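PDB 5H6I: protein B from Streptococcus agalactiae, which acts as a secreted, membrane-permeabilizing CAMP factor, belongs to the pore-forming toxins, and binds the constant region of IgG. Local coordinates for residues 62-74 and 124-138. Residues are numbered along the deposited sequence; the frame is centred on the assembly and turned at random.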
# COMPACT_ATOMS: atom_id res chain seq x y z
N THR A 62 7.37 -3.57 -3.42
CA THR A 62 6.85 -4.66 -2.61
C THR A 62 6.07 -5.63 -3.49
O THR A 62 6.04 -5.51 -4.72
CB THR A 62 5.98 -4.11 -1.48
OG1 THR A 62 4.67 -3.83 -1.98
CG2 THR A 62 6.58 -2.83 -0.91
N ASP A 63 5.42 -6.61 -2.85
CA ASP A 63 4.57 -7.55 -3.56
C ASP A 63 3.25 -6.93 -4.00
O ASP A 63 2.47 -7.59 -4.69
CB ASP A 63 4.29 -8.77 -2.68
CG ASP A 63 5.56 -9.48 -2.26
OD1 ASP A 63 6.21 -10.11 -3.12
OD2 ASP A 63 5.91 -9.40 -1.06
N TYR A 64 2.99 -5.68 -3.63
CA TYR A 64 1.76 -4.99 -3.99
C TYR A 64 2.00 -3.84 -4.95
O TYR A 64 1.09 -3.03 -5.18
CB TYR A 64 1.05 -4.48 -2.73
CG TYR A 64 0.87 -5.54 -1.66
CD1 TYR A 64 -0.23 -6.39 -1.68
CD2 TYR A 64 1.81 -5.70 -0.65
CE1 TYR A 64 -0.40 -7.36 -0.71
CE2 TYR A 64 1.65 -6.67 0.32
CZ TYR A 64 0.55 -7.50 0.28
OH TYR A 64 0.39 -8.46 1.25
N GLU A 65 3.20 -3.73 -5.53
CA GLU A 65 3.46 -2.65 -6.47
C GLU A 65 2.74 -2.89 -7.79
O GLU A 65 1.99 -2.03 -8.27
CB GLU A 65 4.97 -2.51 -6.69
CG GLU A 65 5.34 -1.46 -7.73
CD GLU A 65 6.74 -1.66 -8.29
OE1 GLU A 65 7.72 -1.41 -7.57
OE2 GLU A 65 6.85 -2.08 -9.47
N LYS A 66 2.96 -4.05 -8.40
CA LYS A 66 2.31 -4.41 -9.65
C LYS A 66 0.82 -4.67 -9.49
O LYS A 66 0.04 -4.29 -10.38
CB LYS A 66 3.00 -5.62 -10.29
CG LYS A 66 2.68 -5.80 -11.76
CD LYS A 66 3.49 -4.85 -12.62
CE LYS A 66 3.00 -4.87 -14.06
NZ LYS A 66 1.70 -4.18 -14.21
N PRO A 67 0.36 -5.31 -8.40
CA PRO A 67 -1.10 -5.45 -8.22
C PRO A 67 -1.85 -4.13 -8.23
O PRO A 67 -2.88 -4.02 -8.91
CB PRO A 67 -1.20 -6.18 -6.88
CG PRO A 67 0.01 -7.01 -6.82
CD PRO A 67 1.10 -6.19 -7.47
N VAL A 68 -1.39 -3.13 -7.49
CA VAL A 68 -2.13 -1.87 -7.48
C VAL A 68 -1.94 -1.11 -8.78
O VAL A 68 -2.80 -0.33 -9.18
CB VAL A 68 -1.77 -1.01 -6.26
CG1 VAL A 68 -1.72 -1.86 -4.99
CG2 VAL A 68 -0.45 -0.28 -6.47
N ASN A 69 -0.83 -1.33 -9.48
CA ASN A 69 -0.68 -0.76 -10.82
C ASN A 69 -1.72 -1.35 -11.77
O ASN A 69 -2.29 -0.64 -12.60
CB ASN A 69 0.73 -0.99 -11.36
CG ASN A 69 1.71 0.06 -10.88
OD1 ASN A 69 1.33 1.05 -10.25
ND2 ASN A 69 2.99 -0.15 -11.19
N GLU A 70 -1.98 -2.65 -11.64
CA GLU A 70 -3.05 -3.28 -12.41
C GLU A 70 -4.42 -2.83 -11.93
O GLU A 70 -5.37 -2.78 -12.72
CB GLU A 70 -2.92 -4.80 -12.33
CG GLU A 70 -1.70 -5.35 -13.05
CD GLU A 70 -1.88 -5.39 -14.55
OE1 GLU A 70 -1.58 -4.37 -15.22
OE2 GLU A 70 -2.32 -6.43 -15.07
N ALA A 71 -4.55 -2.52 -10.64
CA ALA A 71 -5.83 -2.04 -10.12
C ALA A 71 -6.13 -0.63 -10.62
O ALA A 71 -7.28 -0.31 -10.96
CB ALA A 71 -5.83 -2.08 -8.60
N ILE A 72 -5.11 0.23 -10.67
CA ILE A 72 -5.30 1.58 -11.20
C ILE A 72 -5.69 1.52 -12.67
O ILE A 72 -6.57 2.26 -13.12
CB ILE A 72 -4.03 2.42 -10.98
CG1 ILE A 72 -3.80 2.67 -9.49
CG2 ILE A 72 -4.12 3.74 -11.73
CD1 ILE A 72 -2.47 3.29 -9.16
N THR A 73 -5.05 0.63 -13.43
CA THR A 73 -5.44 0.43 -14.82
C THR A 73 -6.86 -0.09 -14.92
O THR A 73 -7.62 0.31 -15.82
CB THR A 73 -4.46 -0.52 -15.51
OG1 THR A 73 -3.15 0.05 -15.51
CG2 THR A 73 -4.89 -0.80 -16.95
N SER A 74 -7.26 -0.98 -14.00
CA SER A 74 -8.62 -1.49 -14.01
C SER A 74 -9.63 -0.38 -13.73
O SER A 74 -10.74 -0.41 -14.27
CB SER A 74 -8.77 -2.61 -12.98
OG SER A 74 -8.87 -2.09 -11.66
N ASN A 124 3.16 -11.80 2.78
CA ASN A 124 2.87 -10.78 1.79
C ASN A 124 3.01 -11.31 0.37
O ASN A 124 2.31 -10.85 -0.54
CB ASN A 124 3.78 -9.57 2.00
CG ASN A 124 3.25 -8.63 3.07
OD1 ASN A 124 2.08 -8.24 3.05
ND2 ASN A 124 4.12 -8.25 4.00
N ILE A 125 3.92 -12.27 0.16
CA ILE A 125 4.08 -12.86 -1.17
C ILE A 125 2.82 -13.62 -1.57
O ILE A 125 2.30 -13.46 -2.67
CB ILE A 125 5.32 -13.76 -1.20
CG1 ILE A 125 6.60 -12.92 -1.31
CG2 ILE A 125 5.24 -14.75 -2.36
CD1 ILE A 125 7.86 -13.75 -1.39
N ASP A 126 2.32 -14.47 -0.67
CA ASP A 126 1.13 -15.26 -0.98
C ASP A 126 -0.10 -14.37 -1.13
O ASP A 126 -0.95 -14.61 -1.99
CB ASP A 126 0.90 -16.32 0.10
CG ASP A 126 1.95 -17.41 0.06
OD1 ASP A 126 2.71 -17.48 -0.93
OD2 ASP A 126 2.01 -18.20 1.03
N MET A 127 -0.21 -13.33 -0.29
CA MET A 127 -1.39 -12.47 -0.34
C MET A 127 -1.35 -11.54 -1.55
O MET A 127 -2.39 -11.29 -2.17
CB MET A 127 -1.50 -11.66 0.95
CG MET A 127 -2.92 -11.51 1.44
SD MET A 127 -3.66 -9.97 0.89
CE MET A 127 -2.77 -8.81 1.92
N GLY A 128 -0.17 -11.02 -1.90
CA GLY A 128 -0.05 -10.25 -3.13
C GLY A 128 -0.38 -11.07 -4.36
O GLY A 128 -0.86 -10.53 -5.36
N PHE A 129 -0.13 -12.38 -4.30
CA PHE A 129 -0.53 -13.26 -5.39
C PHE A 129 -2.05 -13.37 -5.48
O PHE A 129 -2.60 -13.47 -6.58
CB PHE A 129 0.10 -14.64 -5.19
CG PHE A 129 0.05 -15.52 -6.40
CD1 PHE A 129 0.77 -15.21 -7.54
CD2 PHE A 129 -0.73 -16.67 -6.40
CE1 PHE A 129 0.73 -16.03 -8.65
CE2 PHE A 129 -0.78 -17.49 -7.51
CZ PHE A 129 -0.05 -17.17 -8.64
N GLY A 130 -2.73 -13.36 -4.34
CA GLY A 130 -4.18 -13.44 -4.35
C GLY A 130 -4.84 -12.17 -4.87
O GLY A 130 -5.82 -12.23 -5.62
N ILE A 131 -4.31 -11.01 -4.48
CA ILE A 131 -4.83 -9.75 -5.00
C ILE A 131 -4.61 -9.67 -6.50
O ILE A 131 -5.44 -9.13 -7.24
CB ILE A 131 -4.19 -8.56 -4.26
CG1 ILE A 131 -4.38 -8.70 -2.75
CG2 ILE A 131 -4.78 -7.24 -4.75
CD1 ILE A 131 -3.80 -7.55 -1.96
N THR A 132 -3.48 -10.20 -6.97
CA THR A 132 -3.23 -10.27 -8.41
C THR A 132 -4.31 -11.10 -9.10
O THR A 132 -4.84 -10.71 -10.14
CB THR A 132 -1.84 -10.86 -8.67
OG1 THR A 132 -0.84 -9.89 -8.33
CG2 THR A 132 -1.69 -11.26 -10.13
N LYS A 133 -4.65 -12.26 -8.52
CA LYS A 133 -5.69 -13.10 -9.09
C LYS A 133 -7.04 -12.39 -9.09
O LYS A 133 -7.88 -12.65 -9.96
CB LYS A 133 -5.78 -14.42 -8.32
CG LYS A 133 -5.01 -15.56 -8.96
CD LYS A 133 -4.38 -16.47 -7.91
CE LYS A 133 -5.43 -17.30 -7.19
NZ LYS A 133 -4.82 -18.22 -6.19
N LEU A 134 -7.28 -11.50 -8.13
CA LEU A 134 -8.55 -10.78 -8.08
C LEU A 134 -8.60 -9.70 -9.15
O LEU A 134 -9.60 -9.58 -9.88
CB LEU A 134 -8.76 -10.18 -6.69
CG LEU A 134 -10.05 -9.37 -6.50
CD1 LEU A 134 -11.25 -10.15 -7.01
CD2 LEU A 134 -10.23 -9.00 -5.04
N VAL A 135 -7.54 -8.90 -9.27
CA VAL A 135 -7.52 -7.83 -10.26
C VAL A 135 -7.59 -8.39 -11.67
O VAL A 135 -8.19 -7.78 -12.57
CB VAL A 135 -6.27 -6.95 -10.06
CG1 VAL A 135 -6.21 -5.85 -11.11
CG2 VAL A 135 -6.26 -6.35 -8.66
N ILE A 136 -7.00 -9.57 -11.90
CA ILE A 136 -7.08 -10.20 -13.21
C ILE A 136 -8.52 -10.49 -13.58
O ILE A 136 -8.95 -10.26 -14.72
CB ILE A 136 -6.21 -11.47 -13.25
CG1 ILE A 136 -4.73 -11.10 -13.35
CG2 ILE A 136 -6.61 -12.37 -14.40
CD1 ILE A 136 -3.80 -12.29 -13.26
N ARG A 137 -9.31 -10.99 -12.62
CA ARG A 137 -10.72 -11.24 -12.88
C ARG A 137 -11.48 -9.94 -13.13
O ARG A 137 -12.39 -9.89 -13.97
CB ARG A 137 -11.34 -12.01 -11.72
CG ARG A 137 -10.65 -13.33 -11.41
CD ARG A 137 -11.29 -14.49 -12.14
NE ARG A 137 -12.08 -15.32 -11.24
CZ ARG A 137 -11.63 -16.44 -10.68
NH1 ARG A 137 -10.40 -16.87 -10.93
NH2 ARG A 137 -12.42 -17.14 -9.87
N ILE A 138 -11.13 -8.88 -12.40
CA ILE A 138 -11.76 -7.58 -12.61
C ILE A 138 -11.49 -7.08 -14.03
O ILE A 138 -12.36 -6.49 -14.67
CB ILE A 138 -11.27 -6.57 -11.56
CG1 ILE A 138 -11.58 -7.07 -10.15
CG2 ILE A 138 -11.91 -5.20 -11.79
CD1 ILE A 138 -11.14 -6.11 -9.06
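Two nearly parallel helices of the CAMP factor's N-terminal helical bundle, 65-84 and 121-139, pack side by side, and Tyr64, Pro67 and Val135 fill much of the seam. The segment axes approach to 9.2 Å and cross at only 17°. The first segment lies within residues 57-120, the region that binds the IgG constant region.

Tyr64 is the N-cap residue of the first helix. Its CG stands beside the backbone N and anti to the carbonyl carbon (chi1 -51°), and the ring reaches across to helix 121-139. The phenol OH donates to Asn124 OD1, at a very short 2.5 Å. Ring and amide planes stand 87° apart, with Asn124 CG at the ring edge. Ser112 of helix 93-115 also hydrogen-bonds Asn124 OD1, so this buried oxygen has two partners and links the start of helix 65-84, helix 93-115 and helix 121-139. At the ring's other side, Ile131 CD1 lies near the ring plane, 3.6 Å from Tyr64 CE1. The bent side chain of Met127 brings CE against the phenol OH and, less closely, CE1. Gly128 has no side chain, and its CA lies 3.8 Å from Tyr64 CE1. Here the backbones come close, with 5.4 Å between the CA atoms of Asp63 and Gly128.

Both carboxylate oxygens of Asp63 touch Ile125 CG1, the nearer being OD1, while OD2 is hydrogen-bonded to Tyr177 OH. In the first turn of the helix, Pro67 CG rests 3.4 Å from Thr132 OG1. That hydroxyl bonds back to Gly128 O, which Thr132 N reaches from the opposite face of the carbonyl plane. Farther along, Val135 points toward helix 65-84, where it meets Glu70 and Ala71. Its CG1, anti to the backbone N, packs 3.6 Å from Glu70 O.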